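Local coordinates for SnoaL-like domain-containing protein (Kribbella flavida, PDB 5EVH), which is of unknown function but carries a SnoaL-like domain of the NTF2 clan, a fold whose cone-shaped cavity in relatives often holds a small molecule, at residues A[20-25]-A[56-61]; A[35-40]-A[48-53]; A[65-70]-A[77-82]; A[92-97]-A[104-109]. All coordinates share one frame; numbering follows the deposited sequence. Where two conformers were deposited one is given.

Interaction 1: residues A[20-25]-A[56-61]; sequences TGRDFD and PFSRIL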
loop_
_atom_site.group_PDB
_atom_site.type_symbol
_atom_site.label_atom_id
_atom_site.label_comp_id
_atom_site.label_asym_id
_atom_site.label_seq_id
_atom_site.Cartn_x
_atom_site.Cartn_y
_atom_site.Cartn_z
ATOM N N THR A 20 -16.040 6.132 -0.703
ATOM C CA THR A 20 -15.560 7.396 -1.258
ATOM C C THR A 20 -16.761 8.305 -1.591
ATOM O O THR A 20 -16.671 9.518 -1.401
ATOM C CB THR A 20 -14.625 7.179 -2.489
ATOM O OG1 THR A 20 -15.321 6.419 -3.483
ATOM C CG2 THR A 20 -13.358 6.366 -2.089
ATOM N N GLY A 21 -17.926 7.753 -1.990
ATOM C CA GLY A 21 -19.067 8.674 -2.247
ATOM C C GLY A 21 -19.808 9.104 -0.981
ATOM O O GLY A 21 -20.865 9.717 -1.053
ATOM N N ARG A 22 -19.314 8.722 0.210
ATOM C CA ARG A 22 -19.896 9.150 1.509
ATOM C C ARG A 22 -21.305 8.613 1.712
ATOM O O ARG A 22 -22.134 9.204 2.429
ATOM C CB ARG A 22 -19.893 10.668 1.652
ATOM C CG ARG A 22 -18.502 11.231 1.477
ATOM C CD ARG A 22 -18.407 12.642 1.958
ATOM N NE ARG A 22 -17.070 13.140 1.620
ATOM C CZ ARG A 22 -16.642 14.331 2.013
ATOM N NH1 ARG A 22 -17.456 15.089 2.763
ATOM N NH2 ARG A 22 -15.410 14.749 1.696
ATOM N N ASP A 23 -21.539 7.465 1.100
ATOM C CA ASP A 23 -22.751 6.696 1.240
ATOM C C ASP A 23 -22.428 5.566 2.219
ATOM O O ASP A 23 -22.275 4.401 1.844
ATOM C CB ASP A 23 -23.142 6.246 -0.151
ATOM C CG ASP A 23 -24.382 5.377 -0.208
ATOM O OD1 ASP A 23 -25.116 5.216 0.791
ATOM O OD2 ASP A 23 -24.585 4.843 -1.331
ATOM N N PHE A 24 -22.340 5.912 3.531
ATOM C CA PHE A 24 -21.720 4.994 4.488
ATOM C C PHE A 24 -22.609 3.849 4.882
ATOM O O PHE A 24 -22.109 2.758 5.174
ATOM C CB PHE A 24 -21.363 5.715 5.776
ATOM C CG PHE A 24 -20.531 6.845 5.542
ATOM C CD1 PHE A 24 -19.288 6.637 4.997
ATOM C CD2 PHE A 24 -20.986 8.148 5.845
ATOM C CE1 PHE A 24 -18.497 7.745 4.732
ATOM C CE2 PHE A 24 -20.198 9.286 5.613
ATOM C CZ PHE A 24 -18.953 9.101 5.037
ATOM N N ASP A 25 -23.897 4.106 5.049
ATOM C CA ASP A 25 -24.790 3.001 5.326
ATOM C C ASP A 25 -24.650 1.948 4.253
ATOM O O ASP A 25 -24.637 0.750 4.561
ATOM C CB ASP A 25 -26.222 3.492 5.417
ATOM C CG ASP A 25 -26.475 4.321 6.701
ATOM O OD1 ASP A 25 -25.566 4.371 7.583
ATOM O OD2 ASP A 25 -27.584 4.894 6.800
ATOM N N PRO A 56 -14.720 9.334 9.304
ATOM C CA PRO A 56 -13.899 10.576 9.246
ATOM C C PRO A 56 -12.904 10.569 8.098
ATOM O O PRO A 56 -12.623 11.614 7.486
ATOM C CB PRO A 56 -13.168 10.592 10.600
ATOM C CG PRO A 56 -13.838 9.577 11.439
ATOM C CD PRO A 56 -14.540 8.599 10.575
ATOM N N PHE A 57 -12.385 9.390 7.764
ATOM C CA PHE A 57 -11.442 9.291 6.647
ATOM C C PHE A 57 -12.147 9.689 5.368
ATOM O O PHE A 57 -11.676 10.570 4.618
ATOM C CB PHE A 57 -10.899 7.854 6.613
ATOM C CG PHE A 57 -9.647 7.628 5.777
ATOM C CD1 PHE A 57 -9.130 8.599 4.943
ATOM C CD2 PHE A 57 -9.000 6.375 5.842
ATOM C CE1 PHE A 57 -7.973 8.338 4.168
ATOM C CE2 PHE A 57 -7.832 6.107 5.077
ATOM C CZ PHE A 57 -7.323 7.088 4.253
ATOM N N SER A 58 -13.305 9.071 5.087
ATOM C CA SER A 58 -13.956 9.417 3.832
ATOM C C SER A 58 -14.188 10.926 3.751
ATOM O O SER A 58 -14.024 11.525 2.678
ATOM C CB SER A 58 -15.286 8.685 3.633
ATOM O OG SER A 58 -15.852 9.179 2.416
ATOM N N ARG A 59 -14.568 11.552 4.868
ATOM C CA ARG A 59 -14.935 12.970 4.840
ATOM C C ARG A 59 -13.751 13.934 4.730
ATOM O O ARG A 59 -13.972 15.145 4.681
ATOM C CB ARG A 59 -15.727 13.348 6.091
ATOM C CG ARG A 59 -17.083 12.731 6.166
ATOM C CD ARG A 59 -17.923 13.524 7.115
ATOM N NE ARG A 59 -18.669 12.647 7.997
ATOM C CZ ARG A 59 -19.898 12.201 7.755
ATOM N NH1 ARG A 59 -20.537 12.530 6.639
ATOM N NH2 ARG A 59 -20.483 11.418 8.643
ATOM N N ILE A 60 -12.511 13.460 4.789
ATOM C CA ILE A 60 -11.401 14.324 4.394
ATOM C C ILE A 60 -11.062 14.110 2.908
ATOM O O ILE A 60 -10.310 14.904 2.339
ATOM C CB ILE A 60 -10.106 14.145 5.229
ATOM C CG1 ILE A 60 -9.390 12.883 4.848
ATOM C CG2 ILE A 60 -10.380 14.229 6.755
ATOM C CD1 ILE A 60 -8.143 12.685 5.618
ATOM N N LEU A 61 -11.644 13.108 2.246
ATOM C CA LEU A 61 -11.380 12.874 0.821
ATOM C C LEU A 61 -12.168 13.843 -0.064
ATOM O O LEU A 61 -13.387 13.980 0.095
ATOM C CB LEU A 61 -11.829 11.470 0.406
ATOM C CG LEU A 61 -10.705 10.527 0.104
ATOM C CD1 LEU A 61 -9.926 10.371 1.432
ATOM C CD2 LEU A 61 -11.268 9.227 -0.432
HETATM O O HOH W 1 -15.305 11.190 0.384
HETATM O O HOH W 2 -19.922 14.830 4.178
#
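Arg-22 reaches across to Leu-61 on a chain extended from CG to NE and donates from NH2 to its carbonyl oxygen, the one direct hydrogen bond between residues 20-25 and 56-61. The NH2 to Leu-61 O distance is 2.7 Å with an N-H...O angle of 149°, and the acceptor lies close to the guanidinium plane. Over the centre of one guanidinium face sits Arg-59 CA, 3.5 Å above the plane, which places the flat group on the backbone of the turn. NE and NH1 each give a proton to a water: the first lies 2.8 Å from Thr-20 O and 2.6 Å from Ser-58 O, both within hydrogen-bonding reach, while the second also accepts, weakly, from Arg-59 NH1.

Phe-24 packs beside this bridge. In the conformers described for Ser-58 and Arg-59, its ring edge meets Ser-58, with CE1 3.5 Å from Ser-58 CB, and its CE2 atom lies under a face of the Arg-59 guanidinium, 3.4 Å from Arg-59 NH1. The two planes are 78° apart, so the ring is not stacked on the guanidinium.

In the second shell, Ser-58 OG is hydrogen-bonded to Trp-19 O, and Arg-59 NH2 forms a salt bridge with Glu-55. Arg-22 has positive phi in a Schellman motif after helix 7-20, and Asp-23 holds the N-cap position of helix 24-28, its OD1 bonded to Thr-26 OG1. The contact thus ties this helix junction to the type I turn Ser-58 to Leu-61, which leads from helix 47-58 into strand 61-71, where Leu-61 packs on Thr-82 of strand 75-84.

Interaction 2: residues A[35-40]-A[48-53]; sequences IVCHAP and DAFRAF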
loop_
_atom_site.group_PDB
_atom_site.type_symbol
_atom_site.label_atom_id
_atom_site.label_comp_id
_atom_site.label_asym_id
_atom_site.label_seq_id
_atom_site.Cartn_x
_atom_site.Cartn_y
_atom_site.Cartn_z
ATOM N N ILE A 35 -15.373 -7.494 11.676
ATOM C CA ILE A 35 -14.216 -7.159 10.834
ATOM C C ILE A 35 -12.991 -6.900 11.714
ATOM O O ILE A 35 -13.086 -6.345 12.818
ATOM C CB ILE A 35 -14.516 -5.934 9.941
ATOM C CG1 ILE A 35 -13.312 -5.596 9.001
ATOM C CG2 ILE A 35 -14.960 -4.757 10.843
ATOM C CD1 ILE A 35 -13.707 -4.650 7.864
ATOM N N VAL A 36 -11.832 -7.358 11.241
ATOM C CA VAL A 36 -10.532 -7.012 11.810
ATOM C C VAL A 36 -9.844 -6.121 10.794
ATOM O O VAL A 36 -9.652 -6.533 9.636
ATOM C CB VAL A 36 -9.689 -8.265 12.071
ATOM C CG1 VAL A 36 -8.292 -7.836 12.542
ATOM C CG2 VAL A 36 -10.436 -9.220 13.077
ATOM N N CYS A 37 -9.484 -4.899 11.204
ATOM C CA CYS A 37 -8.845 -3.937 10.305
ATOM C C CYS A 37 -7.445 -3.657 10.845
ATOM O O CYS A 37 -7.280 -3.350 12.027
ATOM C CB CYS A 37 -9.667 -2.636 10.181
ATOM S SG CYS A 37 -8.806 -1.384 9.187
ATOM N N HIS A 38 -6.425 -3.785 10.010
ATOM C CA HIS A 38 -5.080 -3.407 10.420
ATOM C C HIS A 38 -4.766 -2.143 9.646
ATOM O O HIS A 38 -4.703 -2.167 8.411
ATOM C CB HIS A 38 -4.056 -4.486 10.095
ATOM C CG HIS A 38 -4.364 -5.820 10.698
ATOM N ND1 HIS A 38 -4.034 -6.153 12.000
ATOM C CD2 HIS A 38 -4.938 -6.921 10.158
ATOM C CE1 HIS A 38 -4.412 -7.395 12.239
ATOM N NE2 HIS A 38 -4.942 -7.887 11.131
ATOM N N ALA A 39 -4.570 -1.051 10.352
ATOM C CA ALA A 39 -4.382 0.250 9.713
ATOM C C ALA A 39 -3.052 0.817 10.186
ATOM O O ALA A 39 -2.469 0.246 11.114
ATOM C CB ALA A 39 -5.552 1.148 10.085
ATOM N N PRO A 40 -2.534 1.917 9.598
ATOM C CA PRO A 40 -1.176 2.350 9.974
ATOM C C PRO A 40 -1.028 2.668 11.447
ATOM O O PRO A 40 0.028 2.369 12.019
ATOM C CB PRO A 40 -0.943 3.572 9.079
ATOM C CG PRO A 40 -1.723 3.192 7.811
ATOM C CD PRO A 40 -3.018 2.626 8.396
ATOM N N ASP A 48 -18.428 -1.414 14.568
ATOM C CA ASP A 48 -18.584 -0.093 15.192
ATOM C C ASP A 48 -17.275 0.705 15.211
ATOM O O ASP A 48 -17.244 1.901 14.860
ATOM C CB ASP A 48 -19.110 -0.231 16.623
ATOM C CG ASP A 48 -20.587 -0.595 16.666
ATOM O OD1 ASP A 48 -21.269 -0.407 15.638
ATOM O OD2 ASP A 48 -21.065 -1.060 17.729
ATOM N N ALA A 49 -16.204 0.097 15.736
ATOM C CA ALA A 49 -14.905 0.766 15.706
ATOM C C ALA A 49 -14.468 1.014 14.259
ATOM O O ALA A 49 -13.847 2.044 13.947
ATOM C CB ALA A 49 -13.862 -0.073 16.448
ATOM N N PHE A 50 -14.767 0.082 13.358
ATOM C CA PHE A 50 -14.334 0.312 11.981
ATOM C C PHE A 50 -15.018 1.566 11.422
ATOM O O PHE A 50 -14.384 2.416 10.785
ATOM C CB PHE A 50 -14.646 -0.919 11.110
ATOM C CG PHE A 50 -14.157 -0.783 9.711
ATOM C CD1 PHE A 50 -12.789 -0.834 9.438
ATOM C CD2 PHE A 50 -15.058 -0.571 8.652
ATOM C CE1 PHE A 50 -12.309 -0.674 8.125
ATOM C CE2 PHE A 50 -14.601 -0.396 7.370
ATOM C CZ PHE A 50 -13.233 -0.457 7.062
ATOM N N ARG A 51 -16.328 1.669 11.630
ATOM C CA ARG A 51 -17.068 2.830 11.154
ATOM C C ARG A 51 -16.510 4.122 11.735
ATOM O O ARG A 51 -16.323 5.112 11.013
ATOM C CB ARG A 51 -18.537 2.655 11.500
ATOM C CG ARG A 51 -19.348 3.864 11.168
ATOM C CD ARG A 51 -20.786 3.520 10.866
ATOM N NE ARG A 51 -21.308 4.686 10.153
ATOM C CZ ARG A 51 -22.427 4.705 9.463
ATOM N NH1 ARG A 51 -23.131 3.591 9.389
ATOM N NH2 ARG A 51 -22.814 5.836 8.851
ATOM N N ALA A 52 -16.195 4.123 13.031
ATOM C CA ALA A 52 -15.637 5.312 13.644
ATOM C C ALA A 52 -14.299 5.703 13.024
ATOM O O ALA A 52 -13.925 6.866 13.110
ATOM C CB ALA A 52 -15.510 5.107 15.177
ATOM N N PHE A 53 -13.566 4.772 12.395
ATOM C CA PHE A 53 -12.308 5.078 11.698
ATOM C C PHE A 53 -12.562 5.498 10.240
ATOM O O PHE A 53 -12.034 6.517 9.777
ATOM C CB PHE A 53 -11.369 3.856 11.794
ATOM C CG PHE A 53 -10.308 3.795 10.739
ATOM C CD1 PHE A 53 -9.217 4.611 10.788
ATOM C CD2 PHE A 53 -10.387 2.878 9.712
ATOM C CE1 PHE A 53 -8.226 4.552 9.774
ATOM C CE2 PHE A 53 -9.398 2.800 8.720
ATOM C CZ PHE A 53 -8.319 3.633 8.765
#
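Helix-on-sheet packing, part of the alpha+beta architecture of the SnoaL-like domain, joins Ile-35, Cys-37 and Ala-39 of strand 35-39 to Phe-50 and Phe-53 of helix 47-58. The short axes of the two segments approach to 9.0 Å and cross at 40°, and alternate strand residues direct their side chains at the helix.

Phe-50 takes contacts on two sides of its ring. Ile-35 CD1 stands over one face, 4.1 Å from the ring centroid and only 4° off the normal, a CH-pi contact of nearly ideal placement. The rim is met by Cys-37 SG, which lies in the ring plane 3.7 Å from Phe-50 CE1. Cys-37 CB makes a separate, oblique contact, 3.7 Å from Phe-50 CD1. The Cys-37 thiol, anti to its own backbone N (chi1 175°), is carried to the ring edge.

One helical turn on, Phe-53 extends the row. Its CZ touches Ala-39 CB at 3.9 Å, and its CE2 lies 4.3 Å from Cys-37 SG, an oblique approach that makes the sulfur a link between the two rings. Leu-106 of the neighbouring strand 102-109 and Met-28 of helix 24-28 also pack on Phe-50, and Ile-44 of strand 42-45 packs on Phe-53.

The pair is joined by carbon and sulfur contacts alone, with neither hydrogen bonds nor salt bridges between the segments. This is consistent with cohesion from close fit and dispersion, and the ring-edge position of SG with a modest sulfur-aromatic attraction.

Interaction 3: residues A[65-70]-A[77-82]; sequences AVLSAF and LLMYDT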
loop_
_atom_site.group_PDB
_atom_site.type_symbol
_atom_site.label_atom_id
_atom_site.label_comp_id
_atom_site.label_asym_id
_atom_site.label_seq_id
_atom_site.Cartn_x
_atom_site.Cartn_y
_atom_site.Cartn_z
ATOM N N ALA A 65 -9.083 7.885 -7.224
ATOM C CA ALA A 65 -9.086 7.124 -8.464
ATOM C C ALA A 65 -8.440 5.806 -8.155
ATOM O O ALA A 65 -7.394 5.792 -7.510
ATOM C CB ALA A 65 -8.294 7.856 -9.567
ATOM N N VAL A 66 -9.045 4.720 -8.622
ATOM C CA VAL A 66 -8.443 3.384 -8.477
ATOM C C VAL A 66 -7.284 3.264 -9.454
ATOM O O VAL A 66 -7.428 3.591 -10.637
ATOM C CB VAL A 66 -9.510 2.314 -8.737
ATOM C CG1 VAL A 66 -8.876 0.876 -8.680
ATOM C CG2 VAL A 66 -10.599 2.394 -7.606
ATOM N N LEU A 67 -6.110 2.896 -8.960
ATOM C CA LEU A 67 -4.926 2.715 -9.805
ATOM C C LEU A 67 -4.755 1.277 -10.243
ATOM O O LEU A 67 -4.232 1.025 -11.359
ATOM C CB LEU A 67 -3.665 3.163 -9.053
ATOM C CG LEU A 67 -3.778 4.607 -8.532
ATOM C CD1 LEU A 67 -2.500 5.007 -7.741
ATOM C CD2 LEU A 67 -3.999 5.604 -9.648
ATOM N N SER A 68 -5.182 0.320 -9.400
ATOM C CA SER A 68 -4.970 -1.093 -9.715
ATOM C C SER A 68 -5.885 -1.888 -8.804
ATOM O O SER A 68 -6.086 -1.480 -7.661
ATOM C CB SER A 68 -3.488 -1.471 -9.458
ATOM O OG SER A 68 -3.215 -2.815 -9.860
ATOM N N ALA A 69 -6.478 -2.970 -9.314
ATOM C CA ALA A 69 -7.373 -3.774 -8.483
ATOM C C ALA A 69 -7.420 -5.186 -9.028
ATOM O O ALA A 69 -7.643 -5.345 -10.231
ATOM C CB ALA A 69 -8.796 -3.172 -8.488
ATOM N N PHE A 70 -7.303 -6.205 -8.150
ATOM C CA PHE A 70 -7.279 -7.590 -8.550
ATOM C C PHE A 70 -7.969 -8.357 -7.453
ATOM O O PHE A 70 -8.017 -7.904 -6.301
ATOM C CB PHE A 70 -5.843 -8.145 -8.646
ATOM C CG PHE A 70 -5.055 -7.619 -9.804
ATOM C CD1 PHE A 70 -5.165 -8.236 -11.074
ATOM C CD2 PHE A 70 -4.162 -6.554 -9.648
ATOM C CE1 PHE A 70 -4.368 -7.798 -12.130
ATOM C CE2 PHE A 70 -3.361 -6.103 -10.718
ATOM C CZ PHE A 70 -3.514 -6.747 -11.993
ATOM N N LEU A 77 -7.126 -7.123 -3.689
ATOM C CA LEU A 77 -6.023 -6.224 -3.431
ATOM C C LEU A 77 -6.238 -5.003 -4.321
ATOM O O LEU A 77 -6.427 -5.132 -5.545
ATOM C CB LEU A 77 -4.687 -6.954 -3.751
ATOM C CG LEU A 77 -3.412 -6.236 -3.339
ATOM C CD1 LEU A 77 -3.362 -6.044 -1.778
ATOM C CD2 LEU A 77 -2.164 -7.067 -3.814
ATOM N N LEU A 78 -6.230 -3.820 -3.729
ATOM C CA LEU A 78 -6.392 -2.650 -4.585
ATOM C C LEU A 78 -5.544 -1.492 -4.101
ATOM O O LEU A 78 -5.116 -1.435 -2.935
ATOM C CB LEU A 78 -7.810 -2.189 -4.668
ATOM C CG LEU A 78 -8.640 -2.157 -3.447
ATOM C CD1 LEU A 78 -8.780 -0.712 -3.215
ATOM C CD2 LEU A 78 -9.948 -2.659 -3.918
HETATM N N MSE A 79 -5.251 -0.614 -5.056
HETATM C CA MSE A 79 -4.451 0.584 -4.736
HETATM C C MSE A 79 -5.180 1.751 -5.404
HETATM O O MSE A 79 -5.632 1.631 -6.573
HETATM C CB MSE A 79 -3.050 0.445 -5.267
HETATM C CG MSE A 79 -2.252 1.760 -4.957
HETATM SE SE MSE A 79 -0.398 1.704 -5.629
HETATM C CE MSE A 79 0.356 0.318 -4.373
ATOM N N TYR A 80 -5.333 2.876 -4.678
ATOM C CA TYR A 80 -6.079 4.014 -5.182
ATOM C C TYR A 80 -5.376 5.288 -4.742
ATOM O O TYR A 80 -4.697 5.335 -3.716
ATOM C CB TYR A 80 -7.567 3.997 -4.739
ATOM C CG TYR A 80 -7.779 3.839 -3.260
ATOM C CD1 TYR A 80 -7.944 2.579 -2.695
ATOM C CD2 TYR A 80 -7.826 4.954 -2.437
ATOM C CE1 TYR A 80 -8.169 2.445 -1.318
ATOM C CE2 TYR A 80 -8.048 4.842 -1.068
ATOM C CZ TYR A 80 -8.202 3.576 -0.521
ATOM O OH TYR A 80 -8.405 3.442 0.844
ATOM N N ASP A 81 -5.516 6.322 -5.547
ATOM C CA ASP A 81 -5.032 7.623 -5.129
ATOM C C ASP A 81 -6.176 8.295 -4.381
ATOM O O ASP A 81 -7.346 8.011 -4.647
ATOM C CB ASP A 81 -4.678 8.467 -6.352
ATOM C CG ASP A 81 -4.017 9.841 -5.936
ATOM O OD1 ASP A 81 -3.226 9.826 -4.954
ATOM O OD2 ASP A 81 -4.348 10.885 -6.537
ATOM N N THR A 82 -5.847 9.187 -3.459
ATOM C CA THR A 82 -6.875 10.069 -2.899
ATOM C C THR A 82 -6.364 11.500 -2.933
ATOM O O THR A 82 -5.147 11.739 -2.912
ATOM C CB THR A 82 -7.285 9.728 -1.420
ATOM O OG1 THR A 82 -6.270 10.145 -0.485
ATOM C CG2 THR A 82 -7.568 8.200 -1.196
#
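Met-79 O accepts two backbone protons at once, from Leu-67 N at 2.7 Å and from Ser-68 N at 3.1 Å, because Leu-67 and Ser-68 both face Met-79 in a classic beta bulge. The register shifts by one residue between the Val-66/Tyr-80 and Ser-68/Met-79 pairs. Leu-67 takes up the extra residue by turning to near-helical backbone angles (phi/psi -94°/-31°), and its side chain leans over the partner strand, with CB 3.5 Å from Met-79 O and CG 3.9 Å from Asp-81 N.

On both sides of the bulge the ladder is regular. Ala-65 with Asp-81 and Phe-70 with Leu-77 are hydrogen-bonded antiparallel pairs with bonds in both directions, and Met-79 N returns a bond of 2.9 Å to Ser-68 O. Together strands 61-71 and 75-84 form a beta hairpin at one edge of the mixed sheet of this NTF2-clan fold, their short axes inclined at 153°.

The two faces of the hairpin differ in their neighbours. Val-66, Ala-69, Leu-78 and Tyr-80 face helix 7-20, where His-16 meets the Tyr-80 ring. Across this face Ala-69 CB touches Leu-78 CB at 4.1 Å, and Tyr-80 CB lies 3.9 Å from Val-66 CA. Leu-67, Ser-68, Phe-70 and Leu-77 pack against the second subunit, Leu-67 on its Arg-107 and Phe-70 on its own counterpart; Asp-81, whose CB points to the same face as those of Ser-68 and Leu-77, is hydrogen-bonded through OD2 to His-89.

Interaction 4: residues A[92-97]-A[104-109]; sequences AAEHLT and TQLRII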
loop_
_atom_site.group_PDB
_atom_site.type_symbol
_atom_site.label_atom_id
_atom_site.label_comp_id
_atom_site.label_asym_id
_atom_site.label_seq_id
_atom_site.Cartn_x
_atom_site.Cartn_y
_atom_site.Cartn_z
ATOM N N ALA A 92 -3.405 4.972 -1.165
ATOM C CA ALA A 92 -3.546 3.917 -0.170
ATOM C C ALA A 92 -3.628 2.563 -0.872
ATOM O O ALA A 92 -4.048 2.476 -2.030
ATOM C CB ALA A 92 -4.785 4.106 0.736
ATOM N N ALA A 93 -3.241 1.503 -0.175
ATOM C CA ALA A 93 -3.464 0.160 -0.714
ATOM C C ALA A 93 -4.214 -0.662 0.329
ATOM O O ALA A 93 -3.986 -0.483 1.545
ATOM C CB ALA A 93 -2.107 -0.540 -1.030
ATOM N N GLU A 94 -5.113 -1.560 -0.133
ATOM C CA GLU A 94 -5.930 -2.342 0.770
ATOM C C GLU A 94 -5.896 -3.786 0.350
ATOM O O GLU A 94 -6.058 -4.101 -0.849
ATOM C CB GLU A 94 -7.454 -1.902 0.811
ATOM C CG GLU A 94 -7.600 -0.506 1.335
ATOM C CD GLU A 94 -9.061 -0.016 1.259
ATOM O OE1 GLU A 94 -9.865 -0.806 0.756
ATOM O OE2 GLU A 94 -9.380 1.128 1.703
ATOM N N HIS A 95 -5.769 -4.670 1.354
ATOM C CA HIS A 95 -5.857 -6.096 1.136
ATOM C C HIS A 95 -7.110 -6.545 1.880
ATOM O O HIS A 95 -7.192 -6.352 3.103
ATOM C CB HIS A 95 -4.619 -6.806 1.676
ATOM C CG HIS A 95 -4.722 -8.310 1.608
ATOM N ND1 HIS A 95 -4.205 -9.137 2.587
ATOM C CD2 HIS A 95 -5.233 -9.140 0.650
ATOM C CE1 HIS A 95 -4.413 -10.410 2.256
ATOM N NE2 HIS A 95 -5.063 -10.439 1.096
ATOM N N LEU A 96 -8.093 -7.103 1.169
ATOM C CA LEU A 96 -9.397 -7.426 1.768
ATOM C C LEU A 96 -9.634 -8.925 1.715
ATOM O O LEU A 96 -9.335 -9.580 0.711
ATOM C CB LEU A 96 -10.558 -6.745 1.018
ATOM C CG LEU A 96 -10.457 -5.219 0.959
ATOM C CD1 LEU A 96 -9.674 -4.833 -0.285
ATOM C CD2 LEU A 96 -11.849 -4.603 0.966
ATOM N N THR A 97 -10.212 -9.459 2.779
ATOM C CA THR A 97 -10.735 -10.820 2.777
ATOM C C THR A 97 -12.238 -10.730 2.833
ATOM O O THR A 97 -12.784 -10.003 3.670
ATOM C CB THR A 97 -10.231 -11.587 4.024
ATOM O OG1 THR A 97 -8.801 -11.520 4.008
ATOM C CG2 THR A 97 -10.711 -13.005 4.055
ATOM N N THR A 104 -14.276 -9.377 5.953
ATOM C CA THR A 104 -14.003 -9.859 7.309
ATOM C C THR A 104 -12.616 -9.457 7.788
ATOM O O THR A 104 -12.370 -9.486 9.004
ATOM C CB THR A 104 -14.084 -11.385 7.384
ATOM O OG1 THR A 104 -13.103 -11.870 6.454
ATOM C CG2 THR A 104 -15.449 -11.895 7.002
ATOM N N GLN A 105 -11.732 -9.052 6.873
ATOM C CA GLN A 105 -10.403 -8.561 7.237
ATOM C C GLN A 105 -9.989 -7.512 6.240
ATOM O O GLN A 105 -10.252 -7.659 5.053
ATOM C CB GLN A 105 -9.311 -9.632 7.187
ATOM C CG GLN A 105 -9.615 -10.816 8.009
ATOM C CD GLN A 105 -8.440 -11.731 8.035
ATOM O OE1 GLN A 105 -8.524 -12.882 7.584
ATOM N NE2 GLN A 105 -7.300 -11.215 8.532
ATOM N N LEU A 106 -9.307 -6.475 6.715
ATOM C CA LEU A 106 -8.934 -5.357 5.859
ATOM C C LEU A 106 -7.605 -4.851 6.379
ATOM O O LEU A 106 -7.536 -4.443 7.545
ATOM C CB LEU A 106 -9.995 -4.253 5.905
ATOM C CG LEU A 106 -9.804 -3.185 4.798
ATOM C CD1 LEU A 106 -11.180 -2.507 4.583
ATOM C CD2 LEU A 106 -8.851 -2.154 5.137
ATOM N N ARG A 107 -6.543 -4.923 5.556
ATOM C CA ARG A 107 -5.276 -4.294 5.925
ATOM C C ARG A 107 -5.074 -3.103 4.996
ATOM O O ARG A 107 -5.057 -3.267 3.766
ATOM C CB ARG A 107 -4.085 -5.260 5.860
ATOM C CG ARG A 107 -2.759 -4.508 6.164
ATOM C CD ARG A 107 -1.501 -5.474 6.339
ATOM N NE ARG A 107 -1.737 -6.788 7.004
ATOM C CZ ARG A 107 -1.539 -7.020 8.305
ATOM N NH1 ARG A 107 -1.751 -8.233 8.791
ATOM N NH2 ARG A 107 -1.127 -6.047 9.136
ATOM N N ILE A 108 -4.898 -1.916 5.568
ATOM C CA ILE A 108 -4.751 -0.720 4.729
ATOM C C ILE A 108 -3.420 -0.038 5.010
ATOM O O ILE A 108 -2.972 0.024 6.157
ATOM C CB ILE A 108 -5.934 0.254 4.892
ATOM C CG1 ILE A 108 -5.654 1.572 4.134
ATOM C CG2 ILE A 108 -6.226 0.610 6.369
ATOM C CD1 ILE A 108 -6.947 2.402 3.981
ATOM N N ILE A 109 -2.729 0.388 3.940
ATOM C CA ILE A 109 -1.403 1.024 4.069
ATOM C C ILE A 109 -1.498 2.399 3.431
ATOM O O ILE A 109 -1.911 2.511 2.279
ATOM C CB ILE A 109 -0.303 0.204 3.362
ATOM C CG1 ILE A 109 -0.301 -1.225 3.904
ATOM C CG2 ILE A 109 1.039 0.921 3.617
ATOM C CD1 ILE A 109 0.785 -2.147 3.185
HETATM O O HOH W 3 -3.177 -8.800 5.287
#
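The first torsions put Glu-94 CG beside its backbone N (chi1 -64°) and Ile-108 CG1 anti to its own (chi1 173°), and these two carbons, Glu-94 CG and Ile-108 CG1, meet at 4.0 Å. The side chains run side by side in the same direction, with Glu-94 OE2 3.6 Å from Ile-108 CD1. The buried carboxylate is hydrogen-bonded through OE2 to Tyr-80 OH of strand 75-84. On this face, too, Leu-96 CD2 meets Leu-106 CD1 at 4.2 Å.

On the other face, one water spans His-95 and Arg-107, lying in the planes of both flat groups. It accepts from Arg-107 NE at 3.0 Å and lies 2.9 Å from His-95 ND1. Nearby, Thr-97 OG1 packs 3.7 Å from Gln-105 CB. Ala-93, His-95, Arg-107 and Ile-109 meet the second subunit, Ala-93 on its own counterpart.

Paired backbone bonds at Ala-93/Ile-109 and His-95/Arg-107 hold the ladder, and Thr-97 N bonds to Gln-105 O. Thr-104 and Gln-105 both face Thr-97, whose O takes Thr-104 N at 2.8 Å: a classic beta bulge in the antiparallel hairpin 92-99/102-109, at the middle of the curved sheet of the NTF2-like fold.

How the interactions relate
Interactions 3 and 4 are neighbouring hairpins of one sheet, held by backbone ladders that each carry a classic bulge, and both present one face to the second subunit; interaction 4 lies nearest the chain centre. Interaction 2 is a buried, apolar contact of helix on sheet. It adjoins interaction 4 through His-38, whose N lies 2.8 Å from Leu-106 O, a probable hydrogen bond between adjacent strands. Interaction 1 is partly buried and more polar, combining an arginine-carbonyl bond and waters with Phe-24 packing. It shares helix 47-58 with interaction 2, and the salt bridge from Asp-25 OD1 to Arg-51 NH1 connects them. Interactions 2 and 3, about 19 Å apart between centres, do not touch.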